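Local coordinates for extracellular ligand-binding receptor (Rhodopseudomonas palustris, PDB 4F06), which probably serves as the solute-binding protein of an ABC transporter, capturing p-hydroxybenzoic acid and related lignin-derived benzoates for uptake, at residues A[11-16]-A[79-84]; A[101-106]-A[281-286]; A[66-69]-A[75-78]; A[51-54]-A[58-61]. One frame throughout, in Å; residues are numbered along the deposited sequence.

Contact 1 (A[11-16]-A[79-84]); sequences IGTMSG and LYFTPN. With PHB (p-hydroxybenzoic acid), chain B.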
loop_
_atom_site.group_PDB
_atom_site.type_symbol
_atom_site.label_atom_id
_atom_site.label_comp_id
_atom_site.label_asym_id
_atom_site.label_seq_id
_atom_site.Cartn_x
_atom_site.Cartn_y
_atom_site.Cartn_z
ATOM N N ILE A 11 12.447 -6.612 4.272
ATOM C CA ILE A 11 11.646 -7.839 4.387
ATOM C C ILE A 11 10.440 -7.642 3.466
ATOM O O ILE A 11 9.725 -6.642 3.546
ATOM C CB ILE A 11 11.188 -8.040 5.855
ATOM C CG1 ILE A 11 12.418 -8.281 6.769
ATOM C CG2 ILE A 11 10.156 -9.204 5.930
ATOM C CD1 ILE A 11 12.086 -8.166 8.239
ATOM N N GLY A 12 10.203 -8.603 2.574
ATOM C CA GLY A 12 9.049 -8.491 1.662
ATOM C C GLY A 12 8.685 -9.827 1.131
ATOM O O GLY A 12 9.388 -10.810 1.392
ATOM N N THR A 13 7.590 -9.879 0.390
ATOM C CA THR A 13 7.126 -11.144 -0.176
ATOM C C THR A 13 7.905 -11.391 -1.461
ATOM O O THR A 13 7.511 -10.968 -2.545
ATOM C CB THR A 13 5.595 -11.105 -0.389
ATOM O OG1 THR A 13 5.259 -9.907 -1.106
ATOM C CG2 THR A 13 4.869 -11.101 0.929
HETATM N N MSE A 14 9.062 -12.044 -1.319
HETATM C CA MSE A 14 10.004 -12.209 -2.433
HETATM C C MSE A 14 9.719 -13.430 -3.278
HETATM O O MSE A 14 10.246 -13.556 -4.383
HETATM C CB MSE A 14 11.449 -12.289 -1.945
HETATM C CG MSE A 14 11.886 -11.145 -1.011
HETATM SE SE MSE A 14 11.533 -9.306 -1.592
HETATM C CE MSE A 14 12.670 -9.270 -3.027
ATOM N N SER A 15 8.966 -14.384 -2.737
ATOM C CA SER A 15 8.583 -15.622 -3.427
ATOM C C SER A 15 7.141 -15.904 -3.068
ATOM O O SER A 15 6.585 -15.245 -2.183
ATOM C CB SER A 15 9.452 -16.796 -3.004
ATOM O OG SER A 15 9.129 -17.204 -1.665
ATOM N N GLY A 16 6.544 -16.899 -3.726
ATOM C CA GLY A 16 5.222 -17.330 -3.386
ATOM C C GLY A 16 4.141 -16.520 -4.084
ATOM O O GLY A 16 4.418 -15.751 -4.998
ATOM N N LEU A 79 7.833 -4.909 4.620
ATOM C CA LEU A 79 6.692 -5.449 5.398
ATOM C C LEU A 79 5.400 -5.304 4.624
ATOM O O LEU A 79 4.668 -4.293 4.734
ATOM C CB LEU A 79 6.606 -4.905 6.847
ATOM C CG LEU A 79 7.744 -5.291 7.804
ATOM C CD1 LEU A 79 7.772 -6.816 8.004
ATOM C CD2 LEU A 79 9.107 -4.725 7.429
ATOM N N TYR A 80 5.104 -6.328 3.836
ATOM C CA TYR A 80 3.878 -6.322 3.058
ATOM C C TYR A 80 2.622 -6.423 3.967
ATOM O O TYR A 80 1.667 -5.644 3.813
ATOM C CB TYR A 80 3.890 -7.478 2.053
ATOM C CG TYR A 80 2.809 -7.372 1.007
ATOM C CD1 TYR A 80 2.787 -6.285 0.123
ATOM C CD2 TYR A 80 1.798 -8.345 0.908
ATOM C CE1 TYR A 80 1.772 -6.163 -0.829
ATOM C CE2 TYR A 80 0.797 -8.264 -0.070
ATOM C CZ TYR A 80 0.786 -7.164 -0.921
ATOM O OH TYR A 80 -0.194 -6.973 -1.881
ATOM N N PHE A 81 2.625 -7.400 4.893
ATOM C CA PHE A 81 1.439 -7.673 5.689
ATOM C C PHE A 81 1.466 -6.999 7.061
ATOM O O PHE A 81 2.477 -7.075 7.782
ATOM C CB PHE A 81 1.274 -9.192 5.875
ATOM C CG PHE A 81 0.926 -9.941 4.588
ATOM C CD1 PHE A 81 -0.340 -9.774 4.036
ATOM C CD2 PHE A 81 1.834 -10.793 3.981
ATOM C CE1 PHE A 81 -0.699 -10.452 2.882
ATOM C CE2 PHE A 81 1.467 -11.479 2.822
ATOM C CZ PHE A 81 0.190 -11.322 2.275
ATOM N N THR A 82 0.313 -6.490 7.426
ATOM C CA THR A 82 0.164 -5.892 8.767
ATOM C C THR A 82 0.673 -6.770 9.922
ATOM O O THR A 82 1.426 -6.285 10.741
ATOM C CB THR A 82 -1.294 -5.452 8.985
ATOM O OG1 THR A 82 -1.548 -4.245 8.282
ATOM C CG2 THR A 82 -1.619 -5.212 10.461
ATOM N N PRO A 83 0.242 -8.044 10.031
ATOM C CA PRO A 83 0.686 -8.853 11.178
ATOM C C PRO A 83 2.186 -9.020 11.240
ATOM O O PRO A 83 2.755 -9.206 12.307
ATOM C CB PRO A 83 -0.069 -10.202 11.006
ATOM C CG PRO A 83 -0.559 -10.182 9.565
ATOM C CD PRO A 83 -0.845 -8.725 9.297
ATOM N N ASN A 84 2.842 -9.001 10.097
ATOM C CA ASN A 84 4.300 -9.097 10.075
ATOM C C ASN A 84 4.957 -7.828 10.554
ATOM O O ASN A 84 5.884 -7.866 11.380
ATOM C CB ASN A 84 4.770 -9.510 8.676
ATOM C CG ASN A 84 4.281 -10.898 8.302
ATOM O OD1 ASN A 84 4.016 -11.762 9.187
ATOM N ND2 ASN A 84 4.223 -11.176 6.993
HETATM C "C1'" PHB B . -1.655 -5.222 4.914
HETATM O "O1'" PHB B . -1.586 -4.218 5.637
HETATM O "O2'" PHB B . -1.584 -6.412 5.376
HETATM C C1 PHB B . -1.891 -5.014 3.451
HETATM C C2 PHB B . -2.525 -3.842 2.995
HETATM C C3 PHB B . -2.789 -3.671 1.657
HETATM C C4 PHB B . -2.470 -4.659 0.750
HETATM C C5 PHB B . -1.856 -5.818 1.178
HETATM C C6 PHB B . -1.573 -6.018 2.524
HETATM O O4 PHB B . -2.753 -4.559 -0.564
#

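Contact 2 (A[101-106]-A[281-286]); sequences VMNAAT and VTMTSV. With PHB (p-hydroxybenzoic acid), chain B.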
loop_
_atom_site.group_PDB
_atom_site.type_symbol
_atom_site.label_atom_id
_atom_site.label_comp_id
_atom_site.label_asym_id
_atom_site.label_seq_id
_atom_site.Cartn_x
_atom_site.Cartn_y
_atom_site.Cartn_z
ATOM N N VAL A 101 8.198 1.397 6.746
ATOM C CA VAL A 101 7.157 0.493 6.289
ATOM C C VAL A 101 6.778 0.896 4.868
ATOM O O VAL A 101 6.386 2.046 4.613
ATOM C CB VAL A 101 5.926 0.525 7.232
ATOM C CG1 VAL A 101 4.750 -0.258 6.674
ATOM C CG2 VAL A 101 6.331 -0.029 8.591
HETATM N N MSE A 102 6.853 -0.080 3.950
HETATM C CA MSE A 102 6.631 0.166 2.543
HETATM C C MSE A 102 5.362 -0.472 2.014
HETATM O O MSE A 102 5.114 -0.444 0.804
HETATM C CB MSE A 102 7.821 -0.279 1.727
HETATM C CG MSE A 102 9.110 0.479 1.997
HETATM SE SE MSE A 102 10.656 -0.452 1.231
HETATM C CE MSE A 102 11.990 0.938 1.444
ATOM N N ASN A 103 4.544 -1.054 2.885
ATOM C CA ASN A 103 3.196 -1.440 2.467
ATOM C C ASN A 103 2.218 -1.480 3.642
ATOM O O ASN A 103 1.220 -0.726 3.650
ATOM C CB ASN A 103 3.119 -2.776 1.699
ATOM C CG ASN A 103 1.756 -2.962 1.091
ATOM O OD1 ASN A 103 1.411 -2.280 0.115
ATOM N ND2 ASN A 103 0.933 -3.829 1.681
ATOM N N ALA A 104 2.458 -2.373 4.618
ATOM C CA ALA A 104 1.453 -2.697 5.671
ATOM C C ALA A 104 0.730 -1.428 6.098
ATOM O O ALA A 104 1.358 -0.443 6.545
ATOM C CB ALA A 104 2.185 -3.299 6.838
ATOM N N ALA A 105 -0.616 -1.457 6.052
ATOM C CA ALA A 105 -1.406 -0.228 5.892
ATOM C C ALA A 105 -2.373 -0.017 7.076
ATOM O O ALA A 105 -3.227 0.882 7.035
ATOM C CB ALA A 105 -2.179 -0.299 4.587
ATOM N N THR A 106 -2.288 -0.813 8.146
ATOM C CA THR A 106 -3.203 -0.632 9.308
ATOM C C THR A 106 -2.725 0.632 10.053
ATOM O O THR A 106 -1.524 0.819 10.329
ATOM C CB THR A 106 -3.175 -1.892 10.174
ATOM O OG1 THR A 106 -3.738 -2.955 9.387
ATOM C CG2 THR A 106 -4.007 -1.746 11.464
ATOM N N VAL A 281 4.872 -3.316 -12.732
ATOM C CA VAL A 281 4.978 -2.266 -11.705
ATOM C C VAL A 281 3.696 -2.147 -10.872
ATOM O O VAL A 281 2.599 -2.082 -11.419
ATOM C CB VAL A 281 5.326 -0.916 -12.374
ATOM C CG1 VAL A 281 5.317 0.214 -11.354
ATOM C CG2 VAL A 281 6.689 -1.011 -13.019
ATOM N N THR A 282 3.870 -2.102 -9.553
ATOM C CA THR A 282 2.769 -2.042 -8.563
ATOM C C THR A 282 3.066 -0.869 -7.576
ATOM O O THR A 282 4.205 -0.318 -7.548
ATOM C CB THR A 282 2.655 -3.379 -7.671
ATOM O OG1 THR A 282 3.843 -3.470 -6.834
ATOM C CG2 THR A 282 2.577 -4.625 -8.471
HETATM N N MSE A 283 2.096 -0.602 -6.706
HETATM C CA MSE A 283 2.264 0.459 -5.706
HETATM C C MSE A 283 3.431 0.240 -4.761
HETATM O O MSE A 283 3.989 1.233 -4.249
HETATM C CB MSE A 283 0.949 0.584 -4.894
HETATM C CG MSE A 283 0.724 -0.485 -3.810
HETATM SE SE MSE A 283 0.541 -2.329 -4.481
HETATM C CE MSE A 283 -0.203 -3.116 -2.882
ATOM N N THR A 284 3.849 -1.003 -4.488
ATOM C CA THR A 284 4.964 -1.195 -3.544
ATOM C C THR A 284 6.281 -0.634 -4.109
ATOM O O THR A 284 7.173 -0.307 -3.333
ATOM C CB THR A 284 5.108 -2.646 -3.132
ATOM O OG1 THR A 284 5.198 -3.490 -4.289
ATOM C CG2 THR A 284 3.915 -3.102 -2.269
ATOM N N SER A 285 6.408 -0.496 -5.435
ATOM C CA SER A 285 7.619 0.125 -5.989
ATOM C C SER A 285 7.774 1.591 -5.614
ATOM O O SER A 285 8.883 2.015 -5.315
ATOM C CB SER A 285 7.723 -0.070 -7.519
ATOM O OG SER A 285 6.744 0.690 -8.180
ATOM N N VAL A 286 6.664 2.348 -5.632
ATOM C CA VAL A 286 6.789 3.754 -5.313
ATOM C C VAL A 286 7.029 3.920 -3.809
ATOM O O VAL A 286 7.776 4.804 -3.374
ATOM C CB VAL A 286 5.614 4.583 -5.848
ATOM C CG1 VAL A 286 4.309 4.424 -5.053
ATOM C CG2 VAL A 286 6.024 6.085 -5.871
HETATM C "C1'" PHB B . -1.655 -5.222 4.914
HETATM O "O1'" PHB B . -1.586 -4.218 5.637
HETATM O "O2'" PHB B . -1.584 -6.412 5.376
HETATM C C1 PHB B . -1.891 -5.014 3.451
HETATM C C2 PHB B . -2.525 -3.842 2.995
HETATM C C3 PHB B . -2.789 -3.671 1.657
HETATM C C4 PHB B . -2.470 -4.659 0.750
HETATM C C5 PHB B . -1.856 -5.818 1.178
HETATM C C6 PHB B . -1.573 -6.018 2.524
HETATM O O4 PHB B . -2.753 -4.559 -0.564
#

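Contact 3 (A[66-69]-A[75-78]); sequences ELIV and YLAG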
loop_
_atom_site.group_PDB
_atom_site.type_symbol
_atom_site.label_atom_id
_atom_site.label_comp_id
_atom_site.label_asym_id
_atom_site.label_seq_id
_atom_site.Cartn_x
_atom_site.Cartn_y
_atom_site.Cartn_z
ATOM N N GLU A 66 17.611 -11.598 12.660
ATOM C CA GLU A 66 18.813 -12.026 11.939
ATOM C C GLU A 66 19.454 -10.852 11.206
ATOM O O GLU A 66 20.687 -10.717 11.141
ATOM C CB GLU A 66 18.466 -13.148 10.939
ATOM C CG GLU A 66 19.675 -13.666 10.140
ATOM C CD GLU A 66 20.006 -13.038 8.723
ATOM O OE1 GLU A 66 19.291 -12.234 8.094
ATOM O OE2 GLU A 66 21.061 -13.392 8.138
ATOM N N LEU A 67 18.636 -10.016 10.575
ATOM C CA LEU A 67 19.206 -8.860 9.857
ATOM C C LEU A 67 19.920 -7.903 10.846
ATOM O O LEU A 67 20.993 -7.390 10.542
ATOM C CB LEU A 67 18.113 -8.094 9.111
ATOM C CG LEU A 67 17.616 -8.813 7.848
ATOM C CD1 LEU A 67 16.210 -8.309 7.455
ATOM C CD2 LEU A 67 18.642 -8.636 6.744
ATOM N N ILE A 68 19.323 -7.683 12.030
ATOM C CA ILE A 68 19.931 -6.810 13.035
ATOM C C ILE A 68 21.243 -7.415 13.555
ATOM O O ILE A 68 22.261 -6.706 13.662
ATOM C CB ILE A 68 18.936 -6.576 14.202
ATOM C CG1 ILE A 68 17.778 -5.657 13.736
ATOM C CG2 ILE A 68 19.596 -5.929 15.433
ATOM C CD1 ILE A 68 16.539 -5.697 14.611
ATOM N N VAL A 69 21.233 -8.717 13.873
ATOM C CA VAL A 69 22.401 -9.335 14.524
ATOM C C VAL A 69 23.501 -9.768 13.538
ATOM O O VAL A 69 24.685 -9.488 13.749
ATOM C CB VAL A 69 21.949 -10.519 15.396
ATOM C CG1 VAL A 69 23.152 -11.294 15.908
ATOM C CG2 VAL A 69 21.102 -10.025 16.554
ATOM N N TYR A 75 19.030 -0.038 9.415
ATOM C CA TYR A 75 17.633 0.283 9.089
ATOM C C TYR A 75 16.966 -0.993 8.611
ATOM O O TYR A 75 17.619 -1.821 7.970
ATOM C CB TYR A 75 17.554 1.329 7.947
ATOM C CG TYR A 75 18.222 2.631 8.336
ATOM C CD1 TYR A 75 17.532 3.600 9.087
ATOM C CD2 TYR A 75 19.568 2.824 8.069
ATOM C CE1 TYR A 75 18.192 4.736 9.554
ATOM C CE2 TYR A 75 20.231 3.951 8.512
ATOM C CZ TYR A 75 19.556 4.889 9.270
ATOM O OH TYR A 75 20.170 6.022 9.800
ATOM N N LEU A 76 15.675 -1.096 8.929
ATOM C CA LEU A 76 14.828 -2.160 8.355
ATOM C C LEU A 76 13.779 -1.478 7.452
ATOM O O LEU A 76 13.477 -0.274 7.603
ATOM C CB LEU A 76 14.091 -2.942 9.473
ATOM C CG LEU A 76 14.997 -3.894 10.251
ATOM C CD1 LEU A 76 14.357 -4.270 11.576
ATOM C CD2 LEU A 76 15.259 -5.142 9.411
ATOM N N ALA A 77 13.219 -2.244 6.534
ATOM C CA ALA A 77 12.246 -1.679 5.606
ATOM C C ALA A 77 11.394 -2.781 5.030
ATOM O O ALA A 77 11.787 -3.959 5.039
ATOM C CB ALA A 77 12.931 -0.948 4.444
ATOM N N GLY A 78 10.228 -2.397 4.512
ATOM C CA GLY A 78 9.407 -3.332 3.739
ATOM C C GLY A 78 8.113 -3.612 4.445
ATOM O O GLY A 78 7.401 -2.674 4.867
#

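Contact 4 (A[51-54]-A[58-61]); sequences DEVS and AQSK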
loop_
_atom_site.group_PDB
_atom_site.type_symbol
_atom_site.label_atom_id
_atom_site.label_comp_id
_atom_site.label_asym_id
_atom_site.label_seq_id
_atom_site.Cartn_x
_atom_site.Cartn_y
_atom_site.Cartn_z
ATOM N N ASP A 51 12.723 -12.903 2.898
ATOM C CA ASP A 51 11.410 -13.272 2.361
ATOM C C ASP A 51 10.368 -13.526 3.461
ATOM O O ASP A 51 10.391 -14.524 4.184
ATOM C CB ASP A 51 11.621 -14.508 1.478
ATOM C CG ASP A 51 10.421 -14.899 0.678
ATOM O OD1 ASP A 51 9.365 -14.191 0.663
ATOM O OD2 ASP A 51 10.561 -15.952 0.017
ATOM N N GLU A 52 9.434 -12.596 3.514
ATOM C CA GLU A 52 8.326 -12.628 4.398
ATOM C C GLU A 52 7.302 -13.743 4.100
ATOM O O GLU A 52 6.634 -14.260 5.040
ATOM C CB GLU A 52 7.710 -11.235 4.158
ATOM C CG GLU A 52 6.437 -10.953 4.814
ATOM C CD GLU A 52 5.940 -9.517 4.610
ATOM O OE1 GLU A 52 6.626 -8.666 3.947
ATOM O OE2 GLU A 52 4.859 -9.285 5.103
ATOM N N VAL A 53 7.144 -14.057 2.819
ATOM C CA VAL A 53 6.241 -15.135 2.293
ATOM C C VAL A 53 4.710 -14.917 2.486
ATOM O O VAL A 53 3.960 -14.879 1.506
ATOM C CB VAL A 53 6.647 -16.555 2.784
ATOM C CG1 VAL A 53 5.777 -17.614 2.078
ATOM C CG2 VAL A 53 8.114 -16.826 2.501
ATOM N N SER A 54 4.266 -14.820 3.730
ATOM C CA SER A 54 2.845 -14.874 4.042
ATOM C C SER A 54 2.658 -14.201 5.412
ATOM O O SER A 54 3.644 -13.875 6.068
ATOM C CB SER A 54 2.353 -16.342 4.095
ATOM O OG SER A 54 2.894 -17.008 5.227
ATOM N N ALA A 58 5.927 -14.731 13.575
ATOM C CA ALA A 58 7.188 -15.229 14.128
ATOM C C ALA A 58 8.294 -15.295 13.085
ATOM O O ALA A 58 9.468 -15.032 13.385
ATOM C CB ALA A 58 6.981 -16.607 14.788
ATOM N N GLN A 59 7.927 -15.643 11.846
ATOM C CA GLN A 59 8.923 -15.690 10.796
ATOM C C GLN A 59 9.484 -14.296 10.524
ATOM O O GLN A 59 10.697 -14.128 10.372
ATOM C CB GLN A 59 8.315 -16.279 9.532
ATOM C CG GLN A 59 9.255 -16.255 8.335
ATOM C CD GLN A 59 8.616 -17.093 7.259
ATOM O OE1 GLN A 59 7.717 -16.635 6.554
ATOM N NE2 GLN A 59 8.933 -18.340 7.244
ATOM N N SER A 60 8.622 -13.289 10.442
ATOM C CA SER A 60 9.137 -11.933 10.178
ATOM C C SER A 60 9.937 -11.370 11.350
ATOM O O SER A 60 10.958 -10.722 11.129
ATOM C CB SER A 60 8.013 -10.981 9.820
ATOM O OG SER A 60 7.665 -11.097 8.422
ATOM N N LYS A 61 9.523 -11.696 12.583
ATOM C CA LYS A 61 10.319 -11.323 13.741
ATOM C C LYS A 61 11.733 -11.912 13.649
ATOM O O LYS A 61 12.733 -11.225 13.857
ATOM C CB LYS A 61 9.613 -11.742 15.035
ATOM C CG LYS A 61 10.297 -11.249 16.293
ATOM C CD LYS A 61 9.556 -11.717 17.546
ATOM C CE LYS A 61 10.258 -11.261 18.805
ATOM N NZ LYS A 61 9.577 -11.830 19.999
HETATM O O HOH W 1 6.771 -13.600 7.773
#

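Contact 1 (A[11-16]-A[79-84])
Thr-13 meets Tyr-80 and Phe-81 through its methyl. CG2 lies 3.9 Å from Tyr-80 CB and also 3.9 Å from Phe-81 CE2. OG1 stands over one face of the Tyr-80 ring and bonds to Tyr-18 O. The opposite face carries the ligand: Tyr-80 CZ is 3.6 Å from PHB C5. CG of Tyr-80 is anti to the backbone N (chi1 -167°), which places the ring between Thr-13 and PHB. An edge atom of this ring, CD2, sits over the centre of the Phe-81 ring. Replacing Tyr-80 with leucine would probably leave Ala-204 O without its hydroxyl partner and open a gap beside the ligand ring. The fold here is that of a periplasmic binding protein: strand 5-12 runs parallel beside strand 75-78, and the latter leads through residues 79-81 into helix 82-88, with Phe-81 as N-cap. There Thr-82 N donates to PHB O2' at 2.8 Å, and Thr-82 OG1 donates to PHB O1' at 2.6 Å. Further back, Leu-79 N bonds to Ile-11 O at 2.8 Å, nearly straight (172°), and Leu-79 CD1 rests 4.0 Å from Ile-11 CG2. Phe-21 of helix 19-36 packs against Thr-13.

Contact 2 (A[101-106]-A[281-286])
The pocket for p-hydroxybenzoic acid is lined here by the loop after strand 99-101 and the first turn of helix 283-301. Asn-103 faces that turn with its amide oxygen. OD1 lies 3.5 Å from the methyl CE of Met-283, a selenomethionine, and 3.6 Å from Thr-284 CG2. CG of Asn-103 is anti to the backbone N (chi1 -169°), and this carries the amide between helix and ligand. ND2 is placed over the face of the PHB ring, close to its centre and 3.4 Å from C6. The same nitrogen donates to Tyr-80 O. A leucine in place of Asn-103 would probably leave Tyr-80 O without this donor and take the polar nitrogen off the ligand ring. Met-283 bends at chi2, and its CE comes 3.7 Å from PHB O4. Ala-105 N donates to PHB O1' at 3.0 Å. Behind the contact, Thr-282 is the N-cap of the helix, its OG1 taking a weak bond from Thr-284 N; its carbonyl O accepts from both Ser-285 N and Ser-285 OG. Thr-284 OG1 is hydrogen-bonded to Phe-21 O. The contact itself is polar oxygen against methyls. ND2, bonded to Tyr-80 O, probably fixes the turn of the Asn-103 amide, and its N-H polarity probably suits the electron-rich ring.

Contact 3 (A[66-69]-A[75-78])
Leu-76 meets Leu-67 and Ile-68 without any flat group between them: three branched aliphatic chains touch by their methyls. The one ring in the two segments, that of Tyr-75, belongs to the other side of the sheet, where it rests on Pro-98, Met-298 and Ile-299. Leu-76 reaches the helix with both branches. Its CD2 lies 3.8 Å from Leu-67 CD1 and 4.1 Å from Leu-67 CB. Its CD1 lies 4.0 Å from Ile-68 CD1. The fork of Leu-76 thus divides between two successive helix residues. It crosses Leu-67 at a slant and Ile-68 at about a right angle. In Leu-76, CG is anti to the carbonyl carbon (chi1 -74°), which turns the end of the chain toward the helix although its CB starts out beside it. Ile-68 arrives in a similar way, by the tip of its long branch. Around the three, Leu-67 also touches Val-48 and Arg-50 of strand 43-51. Leu-76 touches Leu-92 and Ile-68 touches Ala-95, both of helix 92-95. The packing is purely apolar. It holds the last turn of helix 57-69 against strand 75-78, as is usual for the helix-strand step of a beta-alpha-beta unit in a Rossmann-like lobe.

Contact 4 (A[51-54]-A[58-61])
Asp-51 begins the segment with its backbone O near the amide end of Gln-59. Its carboxylate turns elsewhere: OD2 bonds to Ser-15 OG and OD1 to Met-14 N. OD1 also takes a weak bond from Val-53 N. Glu-52 comes next and does most of the touching. Its CG lies 3.8 Å from Ser-60 OG. Its O receives a bond from a water at 2.8 Å, and the same water bonds to Ser-60 OG at 2.7 Å. The water thus bridges loop and helix. The Glu-52 chain is extended, with CG anti to the backbone N (chi1 174°), and this carries the carboxylate to the backbone at the start of helix 82-88. There OE1 accepts from Tyr-80 N, while OE2 accepts from Phe-81 N and Asn-84 ND2. Three donors thus grip one buried carboxylate, which would be expected to favour its charged form. Val-53 follows, its side chain crossing that of Gln-59 at about a right angle. Val-53 has a positive phi (66°), and Ser-54 N bonds back to Glu-52 O at 2.8 Å. Residues 52-54 therefore form a classic gamma turn. This turn opens the loop that leads from strand 43-51 to helix 57-69, a strand-loop-helix step of the Rossmann-like lobe.

How the contacts relate
Contacts 1, 3 and 4 lie on one side of the chain's centre, around the six-stranded sheet that holds strands 5-12, 43-51 and 75-78. Contacts 1 and 4 are closest, with centres about 6 Å apart, and Glu-52 joins them. Contacts 3 and 4 use the two ends of helix 57-69, and their centres are about 12 Å apart. Along the chain, contact 4 closes first, then contact 3, then contact 1. Contact 2 follows and brings in the distant helix 283-301. Its centre is about 10 Å from that of contact 1, and both touch the same ligand. Contact 3, centred about 17 Å from contact 2, is plain packing of the same lobe, while contacts 1 and 2 form part of the pocket wall.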